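Local coordinates for assembly chaperone of ribosomal protein L4 (Acl4) (PDB 5TQB) that probably shields ribosomal protein L4 as a dedicated assembly chaperone, through a TPR-type array of paired helices that holds a chain of another protein, at residues E154-D159 and E167-A172; T187-A192 and F228-S233; V191-I196 and V235-E240. All coordinates share one frame; numbering follows the deposited sequence.

Interaction 1 (E154-D159 and E167-A172)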
loop_
_atom_site.group_PDB
_atom_site.type_symbol
_atom_site.label_atom_id
_atom_site.label_comp_id
_atom_site.label_asym_id
_atom_site.label_seq_id
_atom_site.Cartn_x
_atom_site.Cartn_y
_atom_site.Cartn_z
ATOM N N GLU B 154 -4.512 -1.479 20.193
ATOM C CA GLU B 154 -3.058 -1.439 20.074
ATOM C C GLU B 154 -2.416 -0.491 21.094
ATOM O O GLU B 154 -1.264 -0.689 21.491
ATOM C CB GLU B 154 -2.656 -1.066 18.640
ATOM C CG GLU B 154 -2.983 -2.159 17.614
ATOM C CD GLU B 154 -3.110 -1.637 16.174
ATOM O OE1 GLU B 154 -2.688 -0.490 15.900
ATOM O OE2 GLU B 154 -3.639 -2.382 15.315
ATOM N N VAL B 155 -3.151 0.530 21.528
ATOM C CA VAL B 155 -2.665 1.394 22.603
ATOM C C VAL B 155 -2.616 0.606 23.915
ATOM O O VAL B 155 -1.675 0.748 24.702
ATOM C CB VAL B 155 -3.550 2.646 22.793
ATOM C CG1 VAL B 155 -3.017 3.514 23.918
ATOM C CG2 VAL B 155 -3.616 3.460 21.509
ATOM N N TYR B 156 -3.628 -0.229 24.145
ATOM C CA TYR B 156 -3.704 -1.000 25.381
ATOM C C TYR B 156 -2.710 -2.156 25.412
ATOM O O TYR B 156 -2.469 -2.740 26.468
ATOM C CB TYR B 156 -5.127 -1.512 25.624
ATOM C CG TYR B 156 -6.007 -0.492 26.309
ATOM C CD1 TYR B 156 -5.822 -0.176 27.651
ATOM C CD2 TYR B 156 -7.009 0.162 25.616
ATOM C CE1 TYR B 156 -6.614 0.761 28.278
ATOM C CE2 TYR B 156 -7.809 1.100 26.235
ATOM C CZ TYR B 156 -7.609 1.399 27.561
ATOM O OH TYR B 156 -8.414 2.337 28.168
HETATM N N MSE B 157 -2.131 -2.478 24.256
HETATM C CA MSE B 157 -1.113 -3.520 24.178
HETATM C C MSE B 157 0.276 -2.908 24.036
HETATM O O MSE B 157 1.261 -3.625 23.859
HETATM C CB MSE B 157 -1.400 -4.464 23.015
HETATM C CG MSE B 157 -2.718 -5.205 23.145
HETATM SE SE MSE B 157 -3.033 -6.433 21.670
HETATM C CE MSE B 157 -1.696 -7.769 22.124
ATOM N N THR B 158 0.341 -1.580 24.108
ATOM C CA THR B 158 1.610 -0.867 24.172
ATOM C C THR B 158 1.598 0.148 25.321
ATOM O O THR B 158 1.916 -0.205 26.460
ATOM C CB THR B 158 1.962 -0.181 22.834
ATOM O OG1 THR B 158 0.864 0.631 22.381
ATOM C CG2 THR B 158 2.301 -1.236 21.772
ATOM N N ASP B 159 1.214 1.390 25.025
ATOM C CA ASP B 159 1.274 2.488 25.999
ATOM C C ASP B 159 0.618 2.151 27.352
ATOM O O ASP B 159 1.174 2.450 28.411
ATOM C CB ASP B 159 0.595 3.737 25.432
ATOM C CG ASP B 159 1.201 4.205 24.109
ATOM O OD1 ASP B 159 0.722 5.236 23.584
ATOM O OD2 ASP B 159 2.147 3.560 23.598
ATOM N N GLU B 167 -6.679 -6.344 29.167
ATOM C CA GLU B 167 -7.162 -7.468 28.372
ATOM C C GLU B 167 -8.674 -7.412 28.209
ATOM O O GLU B 167 -9.207 -7.764 27.155
ATOM C CB GLU B 167 -6.766 -8.801 29.005
ATOM C CG GLU B 167 -7.152 -10.009 28.162
ATOM C CD GLU B 167 -6.841 -11.323 28.847
ATOM O OE1 GLU B 167 -6.316 -11.287 29.978
ATOM O OE2 GLU B 167 -7.128 -12.390 28.263
ATOM N N GLN B 168 -9.359 -6.968 29.258
ATOM C CA GLN B 168 -10.813 -6.876 29.252
ATOM C C GLN B 168 -11.293 -5.855 28.219
ATOM O O GLN B 168 -12.204 -6.125 27.429
ATOM C CB GLN B 168 -11.308 -6.492 30.647
ATOM C CG GLN B 168 -12.817 -6.550 30.813
ATOM C CD GLN B 168 -13.268 -6.248 32.235
ATOM O OE1 GLN B 168 -14.212 -5.489 32.448
ATOM N NE2 GLN B 168 -12.599 -6.851 33.214
ATOM N N ARG B 169 -10.668 -4.683 28.222
ATOM C CA ARG B 169 -11.022 -3.627 27.283
ATOM C C ARG B 169 -10.759 -4.047 25.836
ATOM O O ARG B 169 -11.570 -3.766 24.950
ATOM C CB ARG B 169 -10.268 -2.339 27.623
ATOM C CG ARG B 169 -10.860 -1.598 28.812
ATOM C CD ARG B 169 -10.049 -0.370 29.187
ATOM N NE ARG B 169 -10.736 0.445 30.187
ATOM C CZ ARG B 169 -10.210 1.511 30.785
ATOM N NH1 ARG B 169 -8.974 1.904 30.500
ATOM N NH2 ARG B 169 -10.922 2.184 31.679
ATOM N N CYS B 170 -9.639 -4.730 25.604
ATOM C CA CYS B 170 -9.315 -5.240 24.271
ATOM C C CYS B 170 -10.364 -6.241 23.803
ATOM O O CYS B 170 -10.801 -6.196 22.654
ATOM C CB CYS B 170 -7.935 -5.908 24.253
ATOM S SG CYS B 170 -6.518 -4.782 24.338
ATOM N N GLU B 171 -10.762 -7.143 24.694
ATOM C CA GLU B 171 -11.764 -8.152 24.364
ATOM C C GLU B 171 -13.091 -7.521 23.949
ATOM O O GLU B 171 -13.790 -8.049 23.085
ATOM C CB GLU B 171 -11.987 -9.101 25.547
ATOM C CG GLU B 171 -11.079 -10.328 25.549
ATOM C CD GLU B 171 -11.330 -11.256 24.366
ATOM O OE1 GLU B 171 -12.294 -11.014 23.604
ATOM O OE2 GLU B 171 -10.559 -12.226 24.195
ATOM N N ALA B 172 -13.432 -6.392 24.564
ATOM C CA ALA B 172 -14.688 -5.708 24.271
ATOM C C ALA B 172 -14.595 -4.998 22.928
ATOM O O ALA B 172 -15.572 -4.921 22.179
ATOM C CB ALA B 172 -15.018 -4.715 25.374
#
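Tyr-156 and Cys-170 carry the closest backbone approach of this contact, with Arg-169 lying across the phenol. The sulfur of Cys-170 touches the root of the tyrosine side chain, SG to CB of Tyr-156 at 3.8 Å, and at the same time CG of selenomethionine Met-157, 4.0 Å away. One thiol thus fills the corner between two successive residues of 154-159. It reaches this corner because SG lies beside the backbone N of Cys-170 and anti to the carbonyl carbon (chi1 -73°).

The arginine meets the ring through both its aliphatic chain and its guanidinium end. CB of Arg-169 sits over one face of the phenol, and the extended chain carries CD to 3.4 Å from CZ of Tyr-156. The guanidinium does not lie flat on the ring: the two planes are 68° apart, and CE1 of Tyr-156 comes in the guanidinium plane at its edge, 3.4 Å from NH1 of Arg-169. The modelled approach of NH1 to the phenol OH is too short to be taken at face value. A clearer polar partner of the arginine is Asp-165, which forms a salt bridge with NE and so helps to fix the direction of the charged end.

Behind the tyrosine the chain turns, and OG1 of Thr-158 donates a 2.7 Å hydrogen bond to the carbonyl O of Glu-154, tying the turn to the preceding helical residues. Glu-154 itself forms a salt bridge with a basic side chain in the chain of another protein.

The contact joins helix 131-156 to helix 166-180 around the short loop between them. Val-155 and Tyr-156 also pack on Val-103 of helix 100-125, while Met-157 reaches Asn-193 and Ser-197 of helix 185-197.

Interaction 2 (T187-A192 and F228-S233). With EDO (1,2-ethanediol), chain D.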
loop_
_atom_site.group_PDB
_atom_site.type_symbol
_atom_site.label_atom_id
_atom_site.label_comp_id
_atom_site.label_asym_id
_atom_site.label_seq_id
_atom_site.Cartn_x
_atom_site.Cartn_y
_atom_site.Cartn_z
ATOM N N THR B 187 -9.924 -6.228 11.156
ATOM C CA THR B 187 -10.605 -6.618 12.374
ATOM C C THR B 187 -10.055 -7.967 12.837
ATOM O O THR B 187 -9.750 -8.150 14.014
ATOM C CB THR B 187 -12.126 -6.692 12.167
ATOM O OG1 THR B 187 -12.425 -7.612 11.112
ATOM C CG2 THR B 187 -12.677 -5.322 11.799
ATOM N N TRP B 188 -9.910 -8.897 11.900
ATOM C CA TRP B 188 -9.448 -10.244 12.218
ATOM C C TRP B 188 -7.947 -10.268 12.461
ATOM O O TRP B 188 -7.435 -11.093 13.220
ATOM C CB TRP B 188 -9.854 -11.204 11.105
ATOM C CG TRP B 188 -11.333 -11.318 11.038
ATOM C CD1 TRP B 188 -12.156 -10.788 10.090
ATOM C CD2 TRP B 188 -12.180 -11.974 11.987
ATOM N NE1 TRP B 188 -13.465 -11.085 10.383
ATOM C CE2 TRP B 188 -13.505 -11.812 11.545
ATOM C CE3 TRP B 188 -11.943 -12.688 13.165
ATOM C CZ2 TRP B 188 -14.590 -12.342 12.235
ATOM C CZ3 TRP B 188 -13.023 -13.215 13.850
ATOM C CH2 TRP B 188 -14.329 -13.039 13.384
ATOM N N GLN B 189 -7.255 -9.336 11.823
ATOM C CA GLN B 189 -5.846 -9.116 12.082
ATOM C C GLN B 189 -5.666 -8.738 13.552
ATOM O O GLN B 189 -4.761 -9.229 14.234
ATOM C CB GLN B 189 -5.350 -7.997 11.178
ATOM C CG GLN B 189 -3.862 -7.948 11.002
ATOM C CD GLN B 189 -3.467 -7.187 9.756
ATOM O OE1 GLN B 189 -3.857 -7.545 8.642
ATOM N NE2 GLN B 189 -2.693 -6.126 9.937
ATOM N N THR B 190 -6.554 -7.874 14.033
ATOM C CA THR B 190 -6.468 -7.356 15.391
ATOM C C THR B 190 -6.919 -8.406 16.395
ATOM O O THR B 190 -6.430 -8.440 17.523
ATOM C CB THR B 190 -7.303 -6.069 15.546
ATOM O OG1 THR B 190 -6.833 -5.095 14.610
ATOM C CG2 THR B 190 -7.188 -5.489 16.950
ATOM N N VAL B 191 -7.851 -9.259 15.983
ATOM C CA VAL B 191 -8.274 -10.374 16.815
ATOM C C VAL B 191 -7.063 -11.277 17.050
ATOM O O VAL B 191 -6.819 -11.725 18.169
ATOM C CB VAL B 191 -9.438 -11.157 16.157
ATOM C CG1 VAL B 191 -9.627 -12.531 16.799
ATOM C CG2 VAL B 191 -10.733 -10.363 16.249
ATOM N N ALA B 192 -6.293 -11.518 15.995
ATOM C CA ALA B 192 -5.114 -12.372 16.090
ATOM C C ALA B 192 -4.075 -11.761 17.024
ATOM O O ALA B 192 -3.463 -12.465 17.832
ATOM C CB ALA B 192 -4.517 -12.597 14.715
ATOM N N PHE B 228 -0.550 -0.423 2.961
ATOM C CA PHE B 228 0.819 -0.872 3.168
ATOM C C PHE B 228 1.194 -1.022 4.651
ATOM O O PHE B 228 1.596 -2.106 5.068
ATOM C CB PHE B 228 1.781 0.091 2.463
ATOM C CG PHE B 228 3.128 -0.494 2.160
ATOM C CD1 PHE B 228 3.427 -0.957 0.889
ATOM C CD2 PHE B 228 4.105 -0.563 3.139
ATOM C CE1 PHE B 228 4.675 -1.485 0.604
ATOM C CE2 PHE B 228 5.349 -1.092 2.862
ATOM C CZ PHE B 228 5.637 -1.551 1.595
ATOM N N PRO B 229 1.058 0.052 5.452
ATOM C CA PRO B 229 1.510 -0.055 6.844
ATOM C C PRO B 229 0.776 -1.151 7.611
ATOM O O PRO B 229 1.356 -1.808 8.470
ATOM C CB PRO B 229 1.172 1.326 7.430
ATOM C CG PRO B 229 1.041 2.219 6.263
ATOM C CD PRO B 229 0.429 1.360 5.202
ATOM N N SER B 230 -0.492 -1.347 7.281
ATOM C CA SER B 230 -1.303 -2.376 7.909
ATOM C C SER B 230 -0.805 -3.776 7.527
ATOM O O SER B 230 -0.911 -4.719 8.316
ATOM C CB SER B 230 -2.769 -2.190 7.510
ATOM O OG SER B 230 -3.601 -3.142 8.141
ATOM N N ARG B 231 -0.259 -3.909 6.320
ATOM C CA ARG B 231 0.250 -5.199 5.854
ATOM C C ARG B 231 1.635 -5.494 6.418
ATOM O O ARG B 231 2.059 -6.644 6.459
ATOM C CB ARG B 231 0.271 -5.259 4.326
ATOM C CG ARG B 231 -1.014 -5.826 3.724
ATOM C CD ARG B 231 -1.436 -5.075 2.483
ATOM N NE ARG B 231 -0.548 -5.337 1.364
ATOM C CZ ARG B 231 -0.340 -4.500 0.353
ATOM N NH1 ARG B 231 -0.947 -3.323 0.305
ATOM N NH2 ARG B 231 0.493 -4.847 -0.614
ATOM N N VAL B 232 2.340 -4.456 6.849
ATOM C CA VAL B 232 3.605 -4.645 7.536
ATOM C C VAL B 232 3.318 -5.312 8.878
ATOM O O VAL B 232 3.943 -6.313 9.229
ATOM C CB VAL B 232 4.348 -3.310 7.747
ATOM C CG1 VAL B 232 5.611 -3.512 8.590
ATOM C CG2 VAL B 232 4.704 -2.689 6.409
ATOM N N SER B 233 2.358 -4.757 9.612
ATOM C CA SER B 233 1.933 -5.318 10.888
ATOM C C SER B 233 1.511 -6.768 10.708
ATOM O O SER B 233 1.794 -7.626 11.557
ATOM C CB SER B 233 0.778 -4.497 11.460
ATOM O OG SER B 233 0.062 -5.213 12.451
HETATM C C1 EDO D . -1.914 1.624 0.228
HETATM O O1 EDO D . -1.013 0.565 0.006
HETATM C C2 EDO D . -1.463 2.443 1.419
HETATM O O2 EDO D . -2.395 3.474 1.662
#
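Within what is probably a TPR-like superhelical row of helices that holds the chain of another protein, Gln-189 of helix 185-197 spans the distance to Ser-230 in the first turn of helix 228-240. The backbones are well separated here, Gln-189 and Ser-233 being the nearest pair with CA atoms 8.7 Å apart, and a single long side chain bridges them. Its CG is anti to the backbone N (chi1 -161°) and the chain stays extended beyond, which carries the amide straight out from its helix to the other.

At the far end NE2 of Gln-189 donates to the carbonyl O of Ser-230 over 2.8 Å. The bond is moderately bent, with an N-H...O angle of 145°, and the donor is tilted 28° out of the carbonyl plane. Two serine hydroxyls stand near the same amide without bonding to it: OG of Ser-230, 3.6 Å from NE2 of Gln-189, and OG of Ser-233, somewhat farther. The hydroxyl of Ser-230 is instead hydrogen-bonded to the carboxylate of Glu-186, one turn before Gln-189. With an alanine here the carbonyl of Ser-230 would probably lose this donor and a gap open between the two helices.

Ser-230 and Ser-233 also pack on apolar side chains of the other protein. N of Phe-228 donates a 3.2 Å hydrogen bond to O1 of a 1,2-ethanediol, probably from the crystallisation liquor, that also bonds the other protein. The bridge rests on one side-chain amide and one main-chain oxygen, with little surface buried between the segments, which implies a directional polar tie rather than a greasy interface.

Interaction 3 (V191-I196 and V235-E240); sequences VANVRI and VRLLIE
Apolar contact dominates where Ile-196 and Leu-237 meet between helices 185-197 and 228-240. Methyl CD1 of Ile-196 lies 3.6 Å from CD2 of Leu-237, the two side chains crossing at a slant. With CG1 of the isoleucine beside its backbone N, CG2 falls anti to that N. CD1 meets the leucine and also nears CG of Glu-240, which CG2 of Ile-196 touches more closely, at 3.8 Å. The aliphatic part of that glutamate therefore extends the greasy patch by one helical turn.

Mixed contacts complete the interface. The side chains of Asn-193 and Leu-237 cross at about a right angle, and the same methyl, CD2 of Leu-237, packs on the carboxamide with OD1 of Asn-193 at 3.8 Å. No hydrogen bond links the two segments.

The polar ends look instead to the chain of another protein. OD1 of Asn-193 accepts a hydrogen bond from a basic side chain there. The carboxylate of Glu-240, led aside by a bend in its chain (chi2 74°), is hydrogen-bonded to that chain's backbone and salt-bridged to a basic side chain. Both polar groups are buried, yet these partners satisfy them, and the nearby positive charge would probably favour the ionised carboxylate.

The axes of the two segments run in the same general direction at 41°, 10.7 Å apart at their closest. Helix 201-212, which lies between these helices in sequence, packs on Ala-192 and Ile-196. A slanted, same-direction pairing of helices separated in sequence by one other helix is consistent with a TPR-like alpha-alpha superhelix.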
loop_
_atom_site.group_PDB
_atom_site.type_symbol
_atom_site.label_atom_id
_atom_site.label_comp_id
_atom_site.label_asym_id
_atom_site.label_seq_id
_atom_site.Cartn_x
_atom_site.Cartn_y
_atom_site.Cartn_z
ATOM N N VAL B 191 -7.851 -9.259 15.983
ATOM C CA VAL B 191 -8.274 -10.374 16.815
ATOM C C VAL B 191 -7.063 -11.277 17.050
ATOM O O VAL B 191 -6.819 -11.725 18.169
ATOM C CB VAL B 191 -9.438 -11.157 16.157
ATOM C CG1 VAL B 191 -9.627 -12.531 16.799
ATOM C CG2 VAL B 191 -10.733 -10.363 16.249
ATOM N N ALA B 192 -6.293 -11.518 15.995
ATOM C CA ALA B 192 -5.114 -12.372 16.090
ATOM C C ALA B 192 -4.075 -11.761 17.024
ATOM O O ALA B 192 -3.463 -12.465 17.832
ATOM C CB ALA B 192 -4.517 -12.597 14.715
ATOM N N ASN B 193 -3.888 -10.449 16.904
ATOM C CA ASN B 193 -2.944 -9.713 17.733
ATOM C C ASN B 193 -3.212 -9.996 19.199
ATOM O O ASN B 193 -2.306 -10.369 19.943
ATOM C CB ASN B 193 -3.062 -8.214 17.467
ATOM C CG ASN B 193 -1.725 -7.501 17.513
ATOM O OD1 ASN B 193 -0.808 -7.916 18.219
ATOM N ND2 ASN B 193 -1.605 -6.423 16.748
ATOM N N VAL B 194 -4.470 -9.838 19.599
ATOM C CA VAL B 194 -4.900 -10.119 20.970
ATOM C C VAL B 194 -4.638 -11.575 21.356
ATOM O O VAL B 194 -4.028 -11.850 22.387
ATOM C CB VAL B 194 -6.407 -9.807 21.157
ATOM C CG1 VAL B 194 -6.890 -10.221 22.546
ATOM C CG2 VAL B 194 -6.676 -8.323 20.925
ATOM N N ARG B 195 -5.107 -12.497 20.520
ATOM C CA ARG B 195 -4.964 -13.928 20.768
ATOM C C ARG B 195 -3.513 -14.341 21.055
ATOM O O ARG B 195 -3.256 -15.089 22.006
ATOM C CB ARG B 195 -5.512 -14.716 19.575
ATOM C CG ARG B 195 -7.024 -14.616 19.411
ATOM C CD ARG B 195 -7.756 -15.468 20.435
ATOM N NE ARG B 195 -9.208 -15.372 20.296
ATOM C CZ ARG B 195 -9.956 -14.431 20.864
ATOM N NH1 ARG B 195 -9.403 -13.488 21.614
ATOM N NH2 ARG B 195 -11.267 -14.431 20.680
ATOM N N ILE B 196 -2.581 -13.849 20.240
ATOM C CA ILE B 196 -1.157 -14.135 20.414
ATOM C C ILE B 196 -0.717 -13.795 21.832
ATOM O O ILE B 196 -0.079 -14.603 22.510
ATOM C CB ILE B 196 -0.291 -13.331 19.415
ATOM C CG1 ILE B 196 -0.539 -13.808 17.983
ATOM C CG2 ILE B 196 1.194 -13.479 19.735
ATOM C CD1 ILE B 196 -0.027 -12.851 16.899
ATOM N N VAL B 235 2.626 -8.969 8.495
ATOM C CA VAL B 235 3.792 -9.832 8.327
ATOM C C VAL B 235 4.407 -10.212 9.673
ATOM O O VAL B 235 4.854 -11.345 9.853
ATOM C CB VAL B 235 4.858 -9.170 7.437
ATOM C CG1 VAL B 235 6.151 -9.965 7.443
ATOM C CG2 VAL B 235 4.350 -9.051 6.013
ATOM N N ARG B 236 4.433 -9.261 10.606
ATOM C CA ARG B 236 4.986 -9.500 11.934
ATOM C C ARG B 236 4.135 -10.539 12.661
ATOM O O ARG B 236 4.664 -11.432 13.325
ATOM C CB ARG B 236 5.051 -8.197 12.739
ATOM C CG ARG B 236 6.098 -7.199 12.241
ATOM C CD ARG B 236 5.891 -5.796 12.831
ATOM N NE ARG B 236 6.025 -5.758 14.292
ATOM C CZ ARG B 236 7.102 -5.335 14.960
ATOM N NH1 ARG B 236 8.179 -4.897 14.317
ATOM N NH2 ARG B 236 7.105 -5.346 16.289
ATOM N N LEU B 237 2.818 -10.433 12.504
ATOM C CA LEU B 237 1.898 -11.407 13.080
ATOM C C LEU B 237 2.083 -12.793 12.464
ATOM O O LEU B 237 1.988 -13.799 13.160
ATOM C CB LEU B 237 0.447 -10.959 12.890
ATOM C CG LEU B 237 0.020 -9.655 13.569
ATOM C CD1 LEU B 237 -1.414 -9.345 13.208
ATOM C CD2 LEU B 237 0.179 -9.724 15.065
ATOM N N LEU B 238 2.336 -12.838 11.159
ATOM C CA LEU B 238 2.481 -14.104 10.438
ATOM C C LEU B 238 3.754 -14.867 10.814
ATOM O O LEU B 238 3.742 -16.095 10.913
ATOM C CB LEU B 238 2.480 -13.857 8.929
ATOM C CG LEU B 238 1.150 -13.479 8.278
ATOM C CD1 LEU B 238 1.379 -13.154 6.815
ATOM C CD2 LEU B 238 0.128 -14.594 8.415
ATOM N N ILE B 239 4.856 -14.146 10.994
ATOM C CA ILE B 239 6.109 -14.770 11.395
ATOM C C ILE B 239 6.004 -15.214 12.855
ATOM O O ILE B 239 6.542 -16.250 13.238
ATOM C CB ILE B 239 7.298 -13.809 11.216
ATOM C CG1 ILE B 239 7.436 -13.412 9.749
ATOM C CG2 ILE B 239 8.598 -14.461 11.664
ATOM C CD1 ILE B 239 8.323 -12.207 9.526
ATOM N N GLU B 240 5.291 -14.425 13.651
ATOM C CA GLU B 240 5.084 -14.714 15.060
ATOM C C GLU B 240 4.457 -16.091 15.262
ATOM O O GLU B 240 4.939 -16.880 16.078
ATOM C CB GLU B 240 4.194 -13.639 15.689
ATOM C CG GLU B 240 3.996 -13.779 17.198
ATOM C CD GLU B 240 5.219 -13.367 18.000
ATOM O OE1 GLU B 240 5.777 -12.285 17.717
ATOM O OE2 GLU B 240 5.620 -14.122 18.914
#

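How the interactions relate
All three contacts are largely buried, but interaction 1 includes a partly exposed arginine and ties helix 131-156 to helix 166-180 across a short loop. Interactions 2 and 3 both join helix 185-197 to helix 228-240 and share Val-191 and Ala-192. Interaction 2, nearest the centre of the chain, is one polar bridge; interaction 3, farther along the same helices, is mostly hydrocarbon. They touch where Gln-189 O meets Leu-237 CD1. Interaction 1 is sulfur and aromatic in character and meets interaction 3 through the Glu-171 to Arg-195 salt bridge and the methyl of Met-157. Each has residues that also face the chain of another protein.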